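Alpha-L-rhamnosidase (Klebsiella oxytoca, PDB 4XHC) probably hydrolyses terminal alpha-L-rhamnose residues from rhamnosides, as a two-domain glycoside hydrolase of family GH78 that binds rhamnose. Local coordinates at residues 364-377 / 422-436. Numbering follows the deposited sequence.
Sequences SLNKQAAAQGVLIY and SGARRQVSWASQIWL
The Q427 side chain grips the loop before helix 368-389 with both ends of its amide. Q427 NE2 donates to S364 O (2.8 Å), and OE1 accepts from N366 N (3.0 Å). With chi1 of -170°, S422 turns its OG from its own N toward the helix start. There it donates to N366 OD1, on a lone pair in the carbonyl plane, and S422 OG accepts from A369 N (2.9 Å). N366 OD1 also accepts from Q368 N, a capping bond. G423 N donates to Q368 OE1 (3.0 Å); NE2 of that amide donates to V349 O. One water links N366 O and Q427 OE1 to S429 OG, the N-cap of helix 430-438. Another links N366 O, A370 N and S432 OG.

The helix segments run nearly parallel (16°); their axes come within 7.7 Å. W435 is a knob among A370, G373, V374 and Y377. V374 CG2 lies 3.4 Å from the centroid of the W435 six-membered ring, a CH-pi contact. The W435 edge meets the Y377 face, T-shaped.

The buried S422 hydroxyl thus both donates and accepts. Loop 422-427 bonds directly to one helix start of the six-hairpin domain; waters reach the other. Apolar packing takes over beyond.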
loop_
_atom_site.group_PDB
_atom_site.type_symbol
_atom_site.label_atom_id
_atom_site.label_comp_id
_atom_site.label_asym_id
_atom_site.label_seq_id
_atom_site.Cartn_x
_atom_site.Cartn_y
_atom_site.Cartn_z
ATOM N N SER A 364 37.896 -6.316 3.577
ATOM C CA SER A 364 39.298 -6.627 3.324
ATOM C C SER A 364 40.042 -7.150 4.575
ATOM O O SER A 364 41.266 -7.272 4.570
ATOM C CB SER A 364 40.001 -5.377 2.787
ATOM O OG SER A 364 40.119 -4.391 3.814
ATOM N N LEU A 365 39.324 -7.433 5.653
ATOM C CA LEU A 365 39.976 -7.784 6.923
ATOM C C LEU A 365 40.245 -9.274 6.974
ATOM O O LEU A 365 39.318 -10.057 6.886
ATOM C CB LEU A 365 39.097 -7.389 8.132
ATOM C CG LEU A 365 39.549 -7.831 9.536
ATOM C CD1 LEU A 365 40.925 -7.276 9.887
ATOM C CD2 LEU A 365 38.549 -7.400 10.589
ATOM N N ASN A 366 41.508 -9.655 7.122
ATOM C CA ASN A 366 41.829 -11.023 7.483
ATOM C C ASN A 366 41.567 -11.244 8.957
ATOM O O ASN A 366 42.106 -10.532 9.806
ATOM C CB ASN A 366 43.279 -11.382 7.190
ATOM C CG ASN A 366 43.573 -12.833 7.522
ATOM O OD1 ASN A 366 43.825 -13.186 8.680
ATOM N ND2 ASN A 366 43.481 -13.694 6.516
ATOM N N LYS A 367 40.784 -12.268 9.264
ATOM C CA LYS A 367 40.194 -12.389 10.596
ATOM C C LYS A 367 40.875 -13.356 11.563
ATOM O O LYS A 367 40.460 -13.469 12.706
ATOM C CB LYS A 367 38.715 -12.731 10.432
ATOM C CG LYS A 367 37.928 -11.502 10.027
ATOM C CD LYS A 367 36.679 -11.842 9.262
ATOM C CE LYS A 367 35.924 -10.580 8.931
ATOM N NZ LYS A 367 34.493 -10.907 8.735
ATOM N N GLN A 368 41.940 -14.012 11.131
ATOM C CA GLN A 368 42.564 -15.063 11.939
ATOM C C GLN A 368 43.038 -14.607 13.313
ATOM O O GLN A 368 42.718 -15.224 14.310
ATOM C CB GLN A 368 43.734 -15.666 11.184
ATOM C CG GLN A 368 44.596 -16.570 12.028
ATOM C CD GLN A 368 45.681 -17.242 11.214
ATOM O OE1 GLN A 368 46.562 -16.585 10.642
ATOM N NE2 GLN A 368 45.643 -18.563 11.181
ATOM N N ALA A 369 43.816 -13.536 13.363
ATOM C CA ALA A 369 44.393 -13.062 14.633
ATOM C C ALA A 369 43.319 -12.570 15.604
ATOM O O ALA A 369 43.375 -12.860 16.790
ATOM C CB ALA A 369 45.418 -11.965 14.381
ATOM N N ALA A 370 42.353 -11.809 15.097
ATOM C CA ALA A 370 41.249 -11.327 15.919
ATOM C C ALA A 370 40.451 -12.488 16.488
ATOM O O ALA A 370 40.086 -12.465 17.651
ATOM C CB ALA A 370 40.341 -10.404 15.116
ATOM N N ALA A 371 40.186 -13.501 15.666
ATOM C CA ALA A 371 39.493 -14.705 16.119
ATOM C C ALA A 371 40.274 -15.452 17.211
ATOM O O ALA A 371 39.689 -15.940 18.174
ATOM C CB ALA A 371 39.232 -15.629 14.942
ATOM N N GLN A 372 41.589 -15.533 17.066
ATOM C CA GLN A 372 42.430 -16.124 18.096
ATOM C C GLN A 372 42.227 -15.386 19.419
ATOM O O GLN A 372 42.122 -16.011 20.479
ATOM C CB GLN A 372 43.900 -16.066 17.674
ATOM C CG GLN A 372 44.884 -16.725 18.643
ATOM C CD GLN A 372 44.969 -18.235 18.513
ATOM O OE1 GLN A 372 44.429 -18.828 17.587
ATOM N NE2 GLN A 372 45.703 -18.859 19.423
ATOM N N GLY A 373 42.184 -14.060 19.356
ATOM C CA GLY A 373 41.980 -13.235 20.537
ATOM C C GLY A 373 40.605 -13.425 21.150
ATOM O O GLY A 373 40.451 -13.429 22.367
ATOM N N VAL A 374 39.589 -13.585 20.317
ATOM C CA VAL A 374 38.246 -13.777 20.842
ATOM C C VAL A 374 38.161 -15.115 21.573
ATOM O O VAL A 374 37.537 -15.216 22.625
ATOM C CB VAL A 374 37.182 -13.664 19.731
ATOM C CG1 VAL A 374 35.820 -14.135 20.226
ATOM C CG2 VAL A 374 37.092 -12.222 19.243
ATOM N N LEU A 375 38.805 -16.131 21.023
ATOM C CA LEU A 375 38.824 -17.442 21.644
ATOM C C LEU A 375 39.463 -17.383 23.027
ATOM O O LEU A 375 38.917 -17.907 23.996
ATOM C CB LEU A 375 39.583 -18.434 20.754
ATOM C CG LEU A 375 39.739 -19.852 21.301
ATOM C CD1 LEU A 375 38.378 -20.442 21.638
ATOM C CD2 LEU A 375 40.474 -20.714 20.293
ATOM N N ILE A 376 40.624 -16.744 23.109
ATOM C CA ILE A 376 41.356 -16.628 24.371
ATOM C C ILE A 376 40.581 -15.787 25.388
ATOM O O ILE A 376 40.576 -16.087 26.577
ATOM C CB ILE A 376 42.751 -16.012 24.143
ATOM C CG1 ILE A 376 43.620 -16.976 23.332
ATOM C CG2 ILE A 376 43.425 -15.685 25.472
ATOM C CD1 ILE A 376 44.887 -16.354 22.789
ATOM N N TYR A 377 39.933 -14.732 24.910
ATOM C CA TYR A 377 39.113 -13.869 25.758
ATOM C C TYR A 377 37.958 -14.646 26.384
ATOM O O TYR A 377 37.692 -14.519 27.583
ATOM C CB TYR A 377 38.566 -12.690 24.933
ATOM C CG TYR A 377 37.769 -11.685 25.731
ATOM C CD1 TYR A 377 36.401 -11.831 25.888
ATOM C CD2 TYR A 377 38.386 -10.584 26.325
ATOM C CE1 TYR A 377 35.669 -10.918 26.624
ATOM C CE2 TYR A 377 37.664 -9.666 27.057
ATOM C CZ TYR A 377 36.305 -9.839 27.203
ATOM O OH TYR A 377 35.563 -8.944 27.927
ATOM N N SER A 422 48.214 -11.306 10.646
ATOM C CA SER A 422 47.062 -12.197 10.482
ATOM C C SER A 422 47.012 -12.794 9.065
ATOM O O SER A 422 47.154 -12.079 8.069
ATOM C CB SER A 422 45.777 -11.422 10.791
ATOM O OG SER A 422 44.649 -12.282 10.881
ATOM N N GLY A 423 46.820 -14.108 8.990
ATOM C CA GLY A 423 46.708 -14.820 7.718
ATOM C C GLY A 423 48.021 -15.092 7.017
ATOM O O GLY A 423 49.067 -14.578 7.405
ATOM N N ALA A 424 47.948 -15.877 5.949
ATOM C CA ALA A 424 49.114 -16.233 5.138
ATOM C C ALA A 424 49.852 -15.039 4.529
ATOM O O ALA A 424 51.051 -15.118 4.327
ATOM C CB ALA A 424 48.716 -17.209 4.042
ATOM N N ARG A 425 49.164 -13.941 4.247
ATOM C CA ARG A 425 49.840 -12.745 3.725
ATOM C C ARG A 425 50.239 -11.723 4.825
ATOM O O ARG A 425 50.626 -10.594 4.528
ATOM C CB ARG A 425 48.995 -12.100 2.626
ATOM C CG ARG A 425 49.326 -12.624 1.243
ATOM C CD ARG A 425 48.179 -12.431 0.254
ATOM N NE ARG A 425 47.551 -11.093 0.348
ATOM C CZ ARG A 425 48.088 -9.962 -0.125
ATOM N NH1 ARG A 425 49.288 -9.973 -0.709
ATOM N NH2 ARG A 425 47.427 -8.812 -0.005
ATOM N N ARG A 426 50.152 -12.130 6.089
ATOM C CA ARG A 426 50.703 -11.360 7.217
ATOM C C ARG A 426 50.203 -9.922 7.260
ATOM O O ARG A 426 50.982 -8.969 7.377
ATOM C CB ARG A 426 52.244 -11.404 7.216
ATOM C CG ARG A 426 52.832 -12.800 7.398
ATOM C CD ARG A 426 54.346 -12.806 7.250
ATOM N NE ARG A 426 54.988 -12.062 8.335
ATOM C CZ ARG A 426 55.194 -12.527 9.568
ATOM N NH1 ARG A 426 54.818 -13.760 9.906
ATOM N NH2 ARG A 426 55.774 -11.743 10.475
ATOM N N GLN A 427 48.887 -9.794 7.184
ATOM C CA GLN A 427 48.208 -8.495 7.214
ATOM C C GLN A 427 48.251 -7.872 8.599
ATOM O O GLN A 427 48.120 -8.576 9.588
ATOM C CB GLN A 427 46.743 -8.668 6.807
ATOM C CG GLN A 427 46.003 -7.369 6.538
ATOM C CD GLN A 427 44.497 -7.546 6.489
ATOM O OE1 GLN A 427 43.869 -7.860 7.492
ATOM N NE2 GLN A 427 43.915 -7.339 5.326
ATOM N N VAL A 428 48.397 -6.546 8.637
ATOM C CA VAL A 428 48.374 -5.760 9.866
ATOM C C VAL A 428 47.092 -4.916 9.941
ATOM O O VAL A 428 46.894 -3.975 9.147
ATOM C CB VAL A 428 49.596 -4.825 9.938
ATOM C CG1 VAL A 428 49.621 -4.069 11.259
ATOM C CG2 VAL A 428 50.880 -5.619 9.765
ATOM N N SER A 429 46.234 -5.244 10.903
ATOM C CA SER A 429 44.948 -4.563 11.071
ATOM C C SER A 429 44.820 -3.977 12.468
ATOM O O SER A 429 45.586 -4.329 13.363
ATOM C CB SER A 429 43.795 -5.544 10.833
ATOM O OG SER A 429 43.749 -6.578 11.817
ATOM N N TRP A 430 43.866 -3.070 12.654
ATOM C CA TRP A 430 43.546 -2.591 14.001
ATOM C C TRP A 430 42.908 -3.706 14.821
ATOM O O TRP A 430 43.182 -3.844 16.013
ATOM C CB TRP A 430 42.576 -1.411 13.958
ATOM C CG TRP A 430 43.202 -0.108 13.671
ATOM C CD1 TRP A 430 43.675 0.322 12.472
ATOM C CD2 TRP A 430 43.398 0.966 14.588
ATOM N NE1 TRP A 430 44.165 1.593 12.586
ATOM C CE2 TRP A 430 44.004 2.013 13.876
ATOM C CE3 TRP A 430 43.128 1.144 15.943
ATOM C CZ2 TRP A 430 44.340 3.220 14.467
ATOM C CZ3 TRP A 430 43.462 2.353 16.534
ATOM C CH2 TRP A 430 44.061 3.379 15.790
ATOM N N ALA A 431 42.044 -4.488 14.183
ATOM C CA ALA A 431 41.275 -5.494 14.890
ATOM C C ALA A 431 42.172 -6.531 15.592
ATOM O O ALA A 431 41.967 -6.858 16.760
ATOM C CB ALA A 431 40.316 -6.174 13.930
ATOM N N SER A 432 43.168 -7.031 14.881
ATOM C CA SER A 432 44.099 -7.993 15.450
ATOM C C SER A 432 44.703 -7.494 16.755
ATOM O O SER A 432 44.774 -8.238 17.728
ATOM C CB SER A 432 45.228 -8.293 14.460
ATOM O OG SER A 432 44.724 -8.800 13.238
ATOM N N GLN A 433 45.130 -6.236 16.779
ATOM C CA GLN A 433 45.824 -5.686 17.951
ATOM C C GLN A 433 44.860 -5.544 19.119
ATOM O O GLN A 433 45.176 -5.883 20.253
ATOM C CB GLN A 433 46.428 -4.313 17.657
ATOM C CG GLN A 433 47.067 -4.162 16.287
ATOM C CD GLN A 433 47.971 -5.319 15.927
ATOM O OE1 GLN A 433 48.727 -5.804 16.765
ATOM N NE2 GLN A 433 47.909 -5.758 14.675
ATOM N N ILE A 434 43.673 -5.036 18.824
ATOM C CA ILE A 434 42.665 -4.774 19.845
ATOM C C ILE A 434 42.297 -6.068 20.562
ATOM O O ILE A 434 42.281 -6.112 21.792
ATOM C CB ILE A 434 41.404 -4.130 19.213
ATOM C CG1 ILE A 434 41.717 -2.707 18.738
ATOM C CG2 ILE A 434 40.250 -4.093 20.199
ATOM C CD1 ILE A 434 40.703 -2.143 17.766
ATOM N N TRP A 435 42.018 -7.115 19.786
ATOM C CA TRP A 435 41.521 -8.362 20.357
ATOM C C TRP A 435 42.595 -9.151 21.078
ATOM O O TRP A 435 42.319 -9.765 22.105
ATOM C CB TRP A 435 40.823 -9.229 19.303
ATOM C CG TRP A 435 39.385 -8.912 19.211
ATOM C CD1 TRP A 435 38.739 -8.265 18.189
ATOM C CD2 TRP A 435 38.397 -9.174 20.206
ATOM N NE1 TRP A 435 37.405 -8.129 18.486
ATOM C CE2 TRP A 435 37.168 -8.676 19.719
ATOM C CE3 TRP A 435 38.429 -9.772 21.468
ATOM C CZ2 TRP A 435 35.978 -8.768 20.453
ATOM C CZ3 TRP A 435 37.242 -9.864 22.202
ATOM C CH2 TRP A 435 36.037 -9.366 21.691
ATOM N N LEU A 436 43.818 -9.137 20.571
ATOM C CA LEU A 436 44.900 -9.845 21.258
ATOM C C LEU A 436 45.399 -9.099 22.500
ATOM O O LEU A 436 45.999 -9.707 23.383
ATOM C CB LEU A 436 46.042 -10.172 20.295
ATOM C CG LEU A 436 45.688 -11.288 19.302
ATOM C CD1 LEU A 436 46.690 -11.349 18.159
ATOM C CD2 LEU A 436 45.588 -12.648 19.987
HETATM O O HOH W 1 44.098 -8.705 9.983
HETATM O O HOH W 2 42.626 -10.180 12.502
#